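PDB 2FZ2: capsid protein from Turnip yellow mosaic virus, which self-assembles, 180 copies at a time, into a T=3 icosahedral capsid that encloses the single-stranded RNA genome of the virus. Local coordinates for residues A8-T13 with L128-P133; V76-T81 with V91-V96. One frame throughout, in Å; residues are numbered along the deposited sequence.

How the contacts relate
The two contacts lie about 10 Å apart, centre to centre, in one capsid subunit, and contact 2 is nested inside the loop closed by contact 1: residues 8-13 come first, then 76-81, 91-96 and finally 128-133. They share a sheet in which strands 128-131 and 66-80 are antiparallel neighbours, joined among others by a probable hydrogen bond of 2.9 Å between Leu-128 O and Ile-78 N. Contact 1 lays the N-terminal arm beside that sheet, next to the RNA. Contact 2 packs the same sheet face-on against the second sheet, which carries strand 89-97. Together they link an arm that borders the RNA to the hydrophobic core of the capsid fold.

Contact 1 of 2, residues A8-T13 with L128-P133; sequences APQDRT and LIVKCP. With nucleotides of chain A.
Ala-8 meets strand 128-131 through its backbone: Ala-8 N donates a weak hydrogen bond to Ile-129 O, 3.1 Å long and bent to 132° at the hydrogen. Ala-8 O rests against both methyls of Val-130, 3.5 Å from CG1 and 3.6 Å from CG2. With CG1 anti to the backbone N (chi1 -166°) and CG2 beside it, the fork of the two methyls receives this oxygen. The small CB of Ala-8 packs on Gln-114 and Phe-116 of strand 114-118, and Pro-9, with no N-H to offer, suits the place where the arm stops pairing as a strand. Farther on, Arg-12 and Pro-133 slide past each other in opposite directions. Pro-133 CB lies over one face of the guanidinium, 3.9 Å from Arg-12 NH2, a single methylene carbon over a flat cation. Beyond the contact the same NH2 makes a salt bridge with Glu-135 OE1, which probably balances much of the charge.

The same arm also borders the RNA. Arg-12 CD approaches O2 of cytidine C2 of chain A at 3.6 Å, while Asp-11 CA lies 3.6 Å from O2' of cytidine C1 of chain A; both are close approaches without a hydrogen bond. Outside this shell, backbone hydrogen bonds pair Val-130 with Val-76 and Cys-132 with Leu-74, holding the 128-133 side in its sheet, and Val-130 also packs on Val-93 in the facing sheet. Ile-3 of a neighbouring subunit packs on Pro-9. The arrangement is that of an N-terminal arm which, after strand 2-7 has paired parallel to strand 128-131, leaves the margin of a viral jelly-roll sandwich and passes beside two nucleotides of the encapsidated RNA.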
ATOM      1  N   ALA D   8     -10.169 -26.347-118.571  1.00 16.29           N
ATOM      2  CA  ALA D   8     -10.399 -24.944-118.908  1.00 20.57           C
ATOM      3  C   ALA D   8     -11.728 -24.468-118.378  1.00 23.41           C
ATOM      4  O   ALA D   8     -12.750 -24.561-119.056  1.00 25.46           O
ATOM      5  CB  ALA D   8     -10.373 -24.764-120.402  1.00 26.12           C
ATOM      6  N   PRO D   9     -11.721 -23.901-117.173  1.00 25.26           N
ATOM      7  CA  PRO D   9     -12.935 -23.405-116.537  1.00 29.00           C
ATOM      8  C   PRO D   9     -13.383 -22.131-117.214  1.00 29.05           C
ATOM      9  O   PRO D   9     -12.551 -21.315-117.640  1.00 29.72           O
ATOM     10  CB  PRO D   9     -12.508 -23.191-115.098  1.00 33.79           C
ATOM     11  CG  PRO D   9     -11.066 -22.828-115.221  1.00 26.82           C
ATOM     12  CD  PRO D   9     -10.529 -23.638-116.355  1.00 23.35           C
ATOM     13  N   GLN D  10     -14.706 -21.982-117.289  1.00 29.42           N
ATOM     14  CA  GLN D  10     -15.385 -20.858-117.940  1.00 29.88           C
ATOM     15  C   GLN D  10     -15.384 -19.564-117.155  1.00 30.57           C
ATOM     16  O   GLN D  10     -15.653 -19.594-115.956  1.00 31.06           O
ATOM     17  CB  GLN D  10     -16.830 -21.255-118.196  1.00 27.96           C
ATOM     18  CG  GLN D  10     -17.558 -20.444-119.235  1.00 26.41           C
ATOM     19  CD  GLN D  10     -18.772 -21.186-119.771  1.00 22.39           C
ATOM     20  OE1 GLN D  10     -19.905 -20.973-119.316  1.00  7.09           O
ATOM     21  NE2 GLN D  10     -18.538 -22.069-120.745  1.00 28.54           N
ATOM     22  N   ASP D  11     -15.098 -18.437-117.824  1.00 36.32           N
ATOM     23  CA  ASP D  11     -15.108 -17.127-117.153  1.00 35.99           C
ATOM     24  C   ASP D  11     -16.508 -17.063-116.532  1.00 32.73           C
ATOM     25  O   ASP D  11     -17.460 -17.605-117.097  1.00 28.75           O
ATOM     26  CB  ASP D  11     -14.931 -15.962-118.149  1.00 38.35           C
ATOM     27  CG  ASP D  11     -13.865 -16.228-119.209  1.00 50.61           C
ATOM     28  OD1 ASP D  11     -12.694 -16.495-118.831  1.00 55.97           O
ATOM     29  OD2 ASP D  11     -14.204 -16.152-120.423  1.00 52.42           O
ATOM     30  N   ARG D  12     -16.652 -16.419-115.381  1.00 30.32           N
ATOM     31  CA  ARG D  12     -17.960 -16.382-114.737  1.00 28.83           C
ATOM     32  C   ARG D  12     -18.363 -15.030-114.196  1.00 30.96           C
ATOM     33  O   ARG D  12     -17.633 -14.049-114.317  1.00 36.37           O
ATOM     34  CB  ARG D  12     -18.006 -17.386-113.583  1.00 34.13           C
ATOM     35  CG  ARG D  12     -16.671 -18.045-113.237  1.00 56.52           C
ATOM     36  CD  ARG D  12     -16.415 -18.149-111.724  1.00 67.02           C
ATOM     37  NE  ARG D  12     -17.534 -18.738-110.985  1.00 78.10           N
ATOM     38  CZ  ARG D  12     -17.782 -20.043-110.893  1.00 81.73           C
ATOM     39  NH1 ARG D  12     -16.986 -20.924-111.498  1.00 84.39           N
ATOM     40  NH2 ARG D  12     -18.829 -20.470-110.189  1.00 79.12           N
ATOM     41  N   THR D  13     -19.557 -14.998-113.611  1.00 31.15           N
ATOM     42  CA  THR D  13     -20.119 -13.811-112.974  1.00 29.02           C
ATOM     43  C   THR D  13     -21.232 -14.237-112.037  1.00 30.67           C
ATOM     44  O   THR D  13     -21.658 -15.390-112.038  1.00 36.32           O
ATOM     45  CB  THR D  13     -20.698 -12.798-113.957  1.00 23.55           C
ATOM     46  OG1 THR D  13     -20.711 -11.505-113.334  1.00 28.01           O
ATOM     47  CG2 THR D  13     -22.107 -13.167-114.323  1.00 16.26           C
ATOM     48  N   LEU D 128     -10.007 -32.609-122.125  1.00 11.96           N
ATOM     49  CA  LEU D 128     -10.438 -31.308-121.601  1.00  9.23           C
ATOM     50  C   LEU D 128     -11.689 -31.265-120.753  1.00  9.55           C
ATOM     51  O   LEU D 128     -12.674 -31.957-121.026  1.00 24.02           O
ATOM     52  CB  LEU D 128     -10.655 -30.353-122.752  1.00  9.35           C
ATOM     53  CG  LEU D 128      -9.945 -29.021-122.662  1.00 11.73           C
ATOM     54  CD1 LEU D 128      -8.977 -29.006-121.499  1.00 26.65           C
ATOM     55  CD2 LEU D 128      -9.216 -28.809-123.965  1.00 23.41           C
ATOM     56  N   ILE D 129     -11.681 -30.397-119.754  1.00  8.02           N
ATOM     57  CA  ILE D 129     -12.834 -30.308-118.887  1.00 11.76           C
ATOM     58  C   ILE D 129     -13.371 -28.928-118.544  1.00 15.89           C
ATOM     59  O   ILE D 129     -12.652 -28.054-118.037  1.00 17.48           O
ATOM     60  CB  ILE D 129     -12.562 -31.011-117.563  1.00 13.27           C
ATOM     61  CG1 ILE D 129     -11.935 -32.374-117.810  1.00 13.10           C
ATOM     62  CG2 ILE D 129     -13.854 -31.140-116.792  1.00 21.63           C
ATOM     63  CD1 ILE D 129     -12.928 -33.512-117.809  1.00 28.16           C
ATOM     64  N   VAL D 130     -14.657 -28.738-118.793  1.00 12.75           N
ATOM     65  CA  VAL D 130     -15.264 -27.477-118.444  1.00 14.86           C
ATOM     66  C   VAL D 130     -16.349 -27.743-117.427  1.00 14.04           C
ATOM     67  O   VAL D 130     -17.429 -28.244-117.762  1.00  9.15           O
ATOM     68  CB  VAL D 130     -15.861 -26.779-119.658  1.00 14.58           C
ATOM     69  CG1 VAL D 130     -16.174 -25.332-119.324  1.00 20.44           C
ATOM     70  CG2 VAL D 130     -14.887 -26.821-120.782  1.00  6.80           C
ATOM     71  N   LYS D 131     -16.040 -27.446-116.171  1.00 15.81           N
ATOM     72  CA  LYS D 131     -17.027 -27.657-115.133  1.00 20.75           C
ATOM     73  C   LYS D 131     -18.129 -26.672-115.469  1.00 16.98           C
ATOM     74  O   LYS D 131     -17.862 -25.561-115.948  1.00 16.98           O
ATOM     75  CB  LYS D 131     -16.459 -27.357-113.719  1.00 32.52           C
ATOM     76  CG  LYS D 131     -15.586 -28.491-113.093  1.00 56.81           C
ATOM     77  CD  LYS D 131     -15.796 -28.755-111.557  1.00 66.46           C
ATOM     78  CE  LYS D 131     -15.041 -30.054-111.077  1.00 70.22           C
ATOM     79  NZ  LYS D 131     -14.881 -30.265-109.582  1.00 59.29           N
ATOM     80  N   CYS D 132     -19.369 -27.096-115.276  1.00 13.10           N
ATOM     81  CA  CYS D 132     -20.476 -26.199-115.494  1.00 11.47           C
ATOM     82  C   CYS D 132     -20.597 -25.482-114.159  1.00 13.22           C
ATOM     83  O   CYS D 132     -20.470 -26.096-113.097  1.00 21.82           O
ATOM     84  CB  CYS D 132     -21.773 -26.948-115.772  1.00  8.45           C
ATOM     85  SG  CYS D 132     -23.186 -25.820-115.726  1.00 25.26           S
ATOM     86  N   PRO D 133     -20.805 -24.167-114.190  1.00 12.01           N
ATOM     87  CA  PRO D 133     -20.942 -23.350-112.982  1.00 14.16           C
ATOM     88  C   PRO D 133     -22.387 -23.262-112.500  1.00 18.05           C
ATOM     89  O   PRO D 133     -23.050 -22.238-112.677  1.00 23.91           O
ATOM     90  CB  PRO D 133     -20.414 -21.992-113.414  1.00 13.00           C
ATOM     91  CG  PRO D 133     -20.322 -22.057-114.935  1.00  9.37           C
ATOM     92  CD  PRO D 133     -20.878 -23.349-115.402  1.00  9.83           C
TER
ATOM     93  P     C A   2     -13.287 -11.473-114.062  1.00196.21           P
ATOM     94  OP1   C A   2     -14.279 -10.804-114.944  1.00192.54           O
ATOM     95  OP2   C A   2     -12.410 -10.644-113.190  1.00194.47           O
ATOM     96  O5'   C A   2     -14.104 -12.451-113.107  1.00190.54           O
ATOM     97  C5'   C A   2     -14.760 -11.933-111.952  1.00183.72           C
ATOM     98  C4'   C A   2     -15.731 -12.945-111.406  1.00180.45           C
ATOM     99  O4'   C A   2     -15.021 -14.205-111.245  1.00181.33           O
ATOM    100  C3'   C A   2     -16.308 -12.621-110.029  1.00177.82           C
ATOM    101  O3'   C A   2     -17.476 -11.761-110.112  1.00169.44           O
ATOM    102  C2'   C A   2     -16.625 -14.026-109.515  1.00178.52           C
ATOM    103  O2'   C A   2     -17.802 -14.531-110.121  1.00172.90           O
ATOM    104  C1'   C A   2     -15.422 -14.830-110.040  1.00180.47           C
ATOM    105  N1    C A   2     -14.232 -14.955-109.143  1.00183.56           N
ATOM    106  C2    C A   2     -14.000 -16.190-108.493  1.00183.80           C
ATOM    107  O2    C A   2     -14.779 -17.144-108.699  1.00183.31           O
ATOM    108  N3    C A   2     -12.932 -16.311-107.661  1.00182.65           N
ATOM    109  C4    C A   2     -12.110 -15.277-107.468  1.00180.69           C
ATOM    110  N4    C A   2     -11.083 -15.451-106.633  1.00177.80           N
ATOM    111  C5    C A   2     -12.309 -14.020-108.120  1.00179.94           C
ATOM    112  C6    C A   2     -13.370 -13.904-108.940  1.00181.47           C
ATOM    113  O5'   C A   1      -8.230 -12.596-114.759  1.00167.27           O
ATOM    114  C5'   C A   1      -9.172 -13.107-115.712  1.00181.18           C
ATOM    115  C4'   C A   1     -10.388 -13.945-115.287  1.00189.33           C
ATOM    116  O4'   C A   1      -9.993 -15.080-114.460  1.00193.66           O
ATOM    117  C3'   C A   1     -11.495 -13.371-114.392  1.00192.98           C
ATOM    118  O3'   C A   1     -12.386 -12.447-114.995  1.00198.01           O
ATOM    119  C2'   C A   1     -12.291 -14.621-113.986  1.00192.45           C
ATOM    120  O2'   C A   1     -13.311 -15.086-114.866  1.00182.62           O
ATOM    121  C1'   C A   1     -11.186 -15.662-113.902  1.00194.88           C
ATOM    122  N1    C A   1     -10.998 -16.207-112.526  1.00196.34           N
ATOM    123  C2    C A   1     -11.732 -17.360-112.210  1.00194.86           C
ATOM    124  O2    C A   1     -12.523 -17.808-113.060  1.00193.52           O
ATOM    125  N3    C A   1     -11.577 -17.947-110.997  1.00192.19           N
ATOM    126  C4    C A   1     -10.749 -17.412-110.095  1.00189.03           C
ATOM    127  N4    C A   1     -10.611 -18.049-108.921  1.00183.18           N
ATOM    128  C5    C A   1     -10.020 -16.206-110.362  1.00188.93           C
ATOM    129  C6    C A   1     -10.166 -15.644-111.586  1.00193.06           C
TER

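Contact 2 of 2, residues V76-T81 with V91-V96; sequences VTIHPT and VGVCWV
Ile-78 and Val-91 reach toward each other tip to tip, with Ile-78 CD1 3.7 Å from Val-91 CG1. The extended second torsion of Ile-78 (chi2 -152°) carries CD1 forward to this meeting. At the other end of the contact Val-76 and Trp-95 slide past each other. Val-76 CG1 occupies the crowded position between its backbone N and carbonyl carbon (chi1 47°) and lies against the NE1-CE2-CZ2 side of the indole, nearest CZ2 at 3.7 Å. Val-76 N lies in the plane of that ring, at its edge. Trp-95 suits the place because its broad ring spans the gap between the sheets and still brings a polar group across: NE1 hydrogen-bonds to Val-130 O.

The middle is looser. Val-93 CG1 stays 4.3 Å from Val-76 CG1, and Val-93 CG2 is 4.4 Å from Ile-78 CD1. Phe-116 also packs on Val-93 there, so branched and aromatic groups share this part of the core. Neither margin is a solvent side, since all five touching residues are buried; Ile-118 covers Ile-78 and Val-91. On the far side of strand 66-80, His-79 packs on Ile-115 of a neighbouring subunit.

No hydrogen bond joins the two segments. Their axes run antiparallel (171°) but 10.0 Å apart, the spacing of facing sheets rather than adjacent strands, and the gap is bridged by beta-branched side chains and by the indole of Trp-95. This is the hydrophobic interior of a two-sheet beta sandwich, the jelly roll of icosahedral plant virus coat proteins.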
ATOM      1  N   VAL D  76     -18.328 -31.161-118.678  1.00  9.66           N
ATOM      2  CA  VAL D  76     -18.269 -31.796-119.974  1.00  9.47           C
ATOM      3  C   VAL D  76     -16.815 -32.105-120.261  1.00  8.89           C
ATOM      4  O   VAL D  76     -15.917 -31.323-119.934  1.00 13.05           O
ATOM      5  CB  VAL D  76     -18.792 -30.865-121.055  1.00  8.73           C
ATOM      6  CG1 VAL D  76     -18.171 -29.491-120.870  1.00  5.20           C
ATOM      7  CG2 VAL D  76     -18.477 -31.425-122.433  1.00  5.20           C
ATOM      8  N   THR D  77     -16.584 -33.250-120.880  1.00 11.33           N
ATOM      9  CA  THR D  77     -15.239 -33.660-121.205  1.00  8.32           C
ATOM     10  C   THR D  77     -15.033 -33.839-122.695  1.00  8.81           C
ATOM     11  O   THR D  77     -15.896 -34.362-123.406  1.00 10.67           O
ATOM     12  CB  THR D  77     -14.894 -35.003-120.582  1.00  8.25           C
ATOM     13  OG1 THR D  77     -15.475 -35.130-119.273  1.00 15.08           O
ATOM     14  CG2 THR D  77     -13.404 -35.152-120.543  1.00  5.20           C
ATOM     15  N   ILE D  78     -13.882 -33.402-123.175  1.00 10.50           N
ATOM     16  CA  ILE D  78     -13.563 -33.591-124.574  1.00  9.00           C
ATOM     17  C   ILE D  78     -12.511 -34.671-124.551  1.00 15.37           C
ATOM     18  O   ILE D  78     -11.459 -34.500-123.935  1.00 15.11           O
ATOM     19  CB  ILE D  78     -12.940 -32.366-125.197  1.00  8.07           C
ATOM     20  CG1 ILE D  78     -13.815 -31.155-124.920  1.00 11.09           C
ATOM     21  CG2 ILE D  78     -12.733 -32.606-126.679  1.00 10.21           C
ATOM     22  CD1 ILE D  78     -13.715 -30.068-125.960  1.00  5.20           C
ATOM     23  N   HIS D  79     -12.792 -35.792-125.199  1.00 14.39           N
ATOM     24  CA  HIS D  79     -11.837 -36.879-125.208  1.00 16.11           C
ATOM     25  C   HIS D  79     -11.241 -36.963-126.571  1.00 18.26           C
ATOM     26  O   HIS D  79     -11.912 -37.332-127.530  1.00 25.43           O
ATOM     27  CB  HIS D  79     -12.520 -38.183-124.861  1.00 13.35           C
ATOM     28  CG  HIS D  79     -13.238 -38.147-123.555  1.00 17.66           C
ATOM     29  ND1 HIS D  79     -14.507 -37.623-123.421  1.00 16.40           N
ATOM     30  CD2 HIS D  79     -12.873 -38.578-122.324  1.00 21.98           C
ATOM     31  CE1 HIS D  79     -14.893 -37.734-122.164  1.00 19.55           C
ATOM     32  NE2 HIS D  79     -13.921 -38.309-121.477  1.00 24.27           N
ATOM     33  N   PRO D  80      -9.962 -36.611-126.685  1.00 19.83           N
ATOM     34  CA  PRO D  80      -9.339 -36.675-128.002  1.00 17.12           C
ATOM     35  C   PRO D  80      -9.179 -38.139-128.358  1.00 14.99           C
ATOM     36  O   PRO D  80      -8.943 -38.963-127.481  1.00 17.13           O
ATOM     37  CB  PRO D  80      -8.011 -35.942-127.808  1.00 14.41           C
ATOM     38  CG  PRO D  80      -8.134 -35.245-126.451  1.00 18.76           C
ATOM     39  CD  PRO D  80      -9.023 -36.149-125.656  1.00 24.03           C
ATOM     40  N   THR D  81      -9.337 -38.438-129.644  1.00 12.56           N
ATOM     41  CA  THR D  81      -9.245 -39.779-130.198  1.00  8.61           C
ATOM     42  C   THR D  81      -7.875 -40.008-130.866  1.00 13.24           C
ATOM     43  O   THR D  81      -6.980 -39.189-130.724  1.00 15.80           O
ATOM     44  CB  THR D  81     -10.367 -39.957-131.224  1.00 11.99           C
ATOM     45  OG1 THR D  81     -10.860 -41.299-131.173  1.00 26.12           O
ATOM     46  CG2 THR D  81      -9.859 -39.644-132.633  1.00 14.83           C
ATOM     47  N   VAL D  91     -13.016 -26.913-131.433  1.00 12.79           N
ATOM     48  CA  VAL D  91     -14.181 -27.188-130.626  1.00 14.19           C
ATOM     49  C   VAL D  91     -14.548 -25.999-129.773  1.00 19.81           C
ATOM     50  O   VAL D  91     -13.687 -25.390-129.116  1.00 20.85           O
ATOM     51  CB  VAL D  91     -13.933 -28.355-129.712  1.00  5.20           C
ATOM     52  CG1 VAL D  91     -15.229 -28.829-129.122  1.00 10.05           C
ATOM     53  CG2 VAL D  91     -13.251 -29.447-130.480  1.00 15.58           C
ATOM     54  N   GLY D  92     -15.837 -25.680-129.787  1.00 21.58           N
ATOM     55  CA  GLY D  92     -16.335 -24.558-129.022  1.00 18.36           C
ATOM     56  C   GLY D  92     -17.226 -25.067-127.928  1.00 15.55           C
ATOM     57  O   GLY D  92     -17.967 -26.036-128.123  1.00 16.60           O
ATOM     58  N   VAL D  93     -17.167 -24.400-126.782  1.00 13.29           N
ATOM     59  CA  VAL D  93     -17.953 -24.823-125.645  1.00 17.13           C
ATOM     60  C   VAL D  93     -18.485 -23.703-124.793  1.00 17.60           C
ATOM     61  O   VAL D  93     -17.788 -22.727-124.507  1.00 23.43           O
ATOM     62  CB  VAL D  93     -17.129 -25.715-124.728  1.00 13.53           C
ATOM     63  CG1 VAL D  93     -17.919 -26.077-123.488  1.00 18.76           C
ATOM     64  CG2 VAL D  93     -16.705 -26.930-125.468  1.00  7.83           C
ATOM     65  N   CYS D  94     -19.725 -23.872-124.359  1.00 19.58           N
ATOM     66  CA  CYS D  94     -20.326 -22.882-123.511  1.00 18.21           C
ATOM     67  C   CYS D  94     -21.508 -23.353-122.698  1.00 16.88           C
ATOM     68  O   CYS D  94     -22.458 -23.949-123.215  1.00 19.56           O
ATOM     69  CB  CYS D  94     -20.729 -21.672-124.327  1.00 16.61           C
ATOM     70  SG  CYS D  94     -20.802 -20.230-123.277  1.00 23.66           S
ATOM     71  N   TRP D  95     -21.427 -23.083-121.404  1.00 13.41           N
ATOM     72  CA  TRP D  95     -22.484 -23.447-120.489  1.00 15.20           C
ATOM     73  C   TRP D  95     -23.390 -22.230-120.448  1.00 18.03           C
ATOM     74  O   TRP D  95     -22.922 -21.098-120.333  1.00 18.07           O
ATOM     75  CB  TRP D  95     -21.909 -23.734-119.104  1.00 20.12           C
ATOM     76  CG  TRP D  95     -21.255 -25.077-118.975  1.00 13.56           C
ATOM     77  CD1 TRP D  95     -19.945 -25.327-118.690  1.00 19.95           C
ATOM     78  CD2 TRP D  95     -21.887 -26.347-119.092  1.00 14.38           C
ATOM     79  NE1 TRP D  95     -19.722 -26.681-118.621  1.00 16.61           N
ATOM     80  CE2 TRP D  95     -20.900 -27.330-118.865  1.00 14.25           C
ATOM     81  CE3 TRP D  95     -23.195 -26.751-119.368  1.00 16.71           C
ATOM     82  CZ2 TRP D  95     -21.180 -28.690-118.905  1.00 15.71           C
ATOM     83  CZ3 TRP D  95     -23.474 -28.099-119.406  1.00 15.20           C
ATOM     84  CH2 TRP D  95     -22.470 -29.057-119.176  1.00 18.46           C
ATOM     85  N   VAL D  96     -24.689 -22.463-120.523  1.00 17.16           N
ATOM     86  CA  VAL D  96     -25.632 -21.366-120.544  1.00 12.99           C
ATOM     87  C   VAL D  96     -27.019 -21.811-120.045  1.00 10.77           C
ATOM     88  O   VAL D  96     -27.408 -22.964-120.213  1.00 16.23           O
ATOM     89  CB  VAL D  96     -25.697 -20.827-121.989  1.00 10.10           C
ATOM     90  CG1 VAL D  96     -26.874 -21.413-122.719  1.00 15.93           C
ATOM     91  CG2 VAL D  96     -25.757 -19.341-121.984  1.00 14.27           C
TER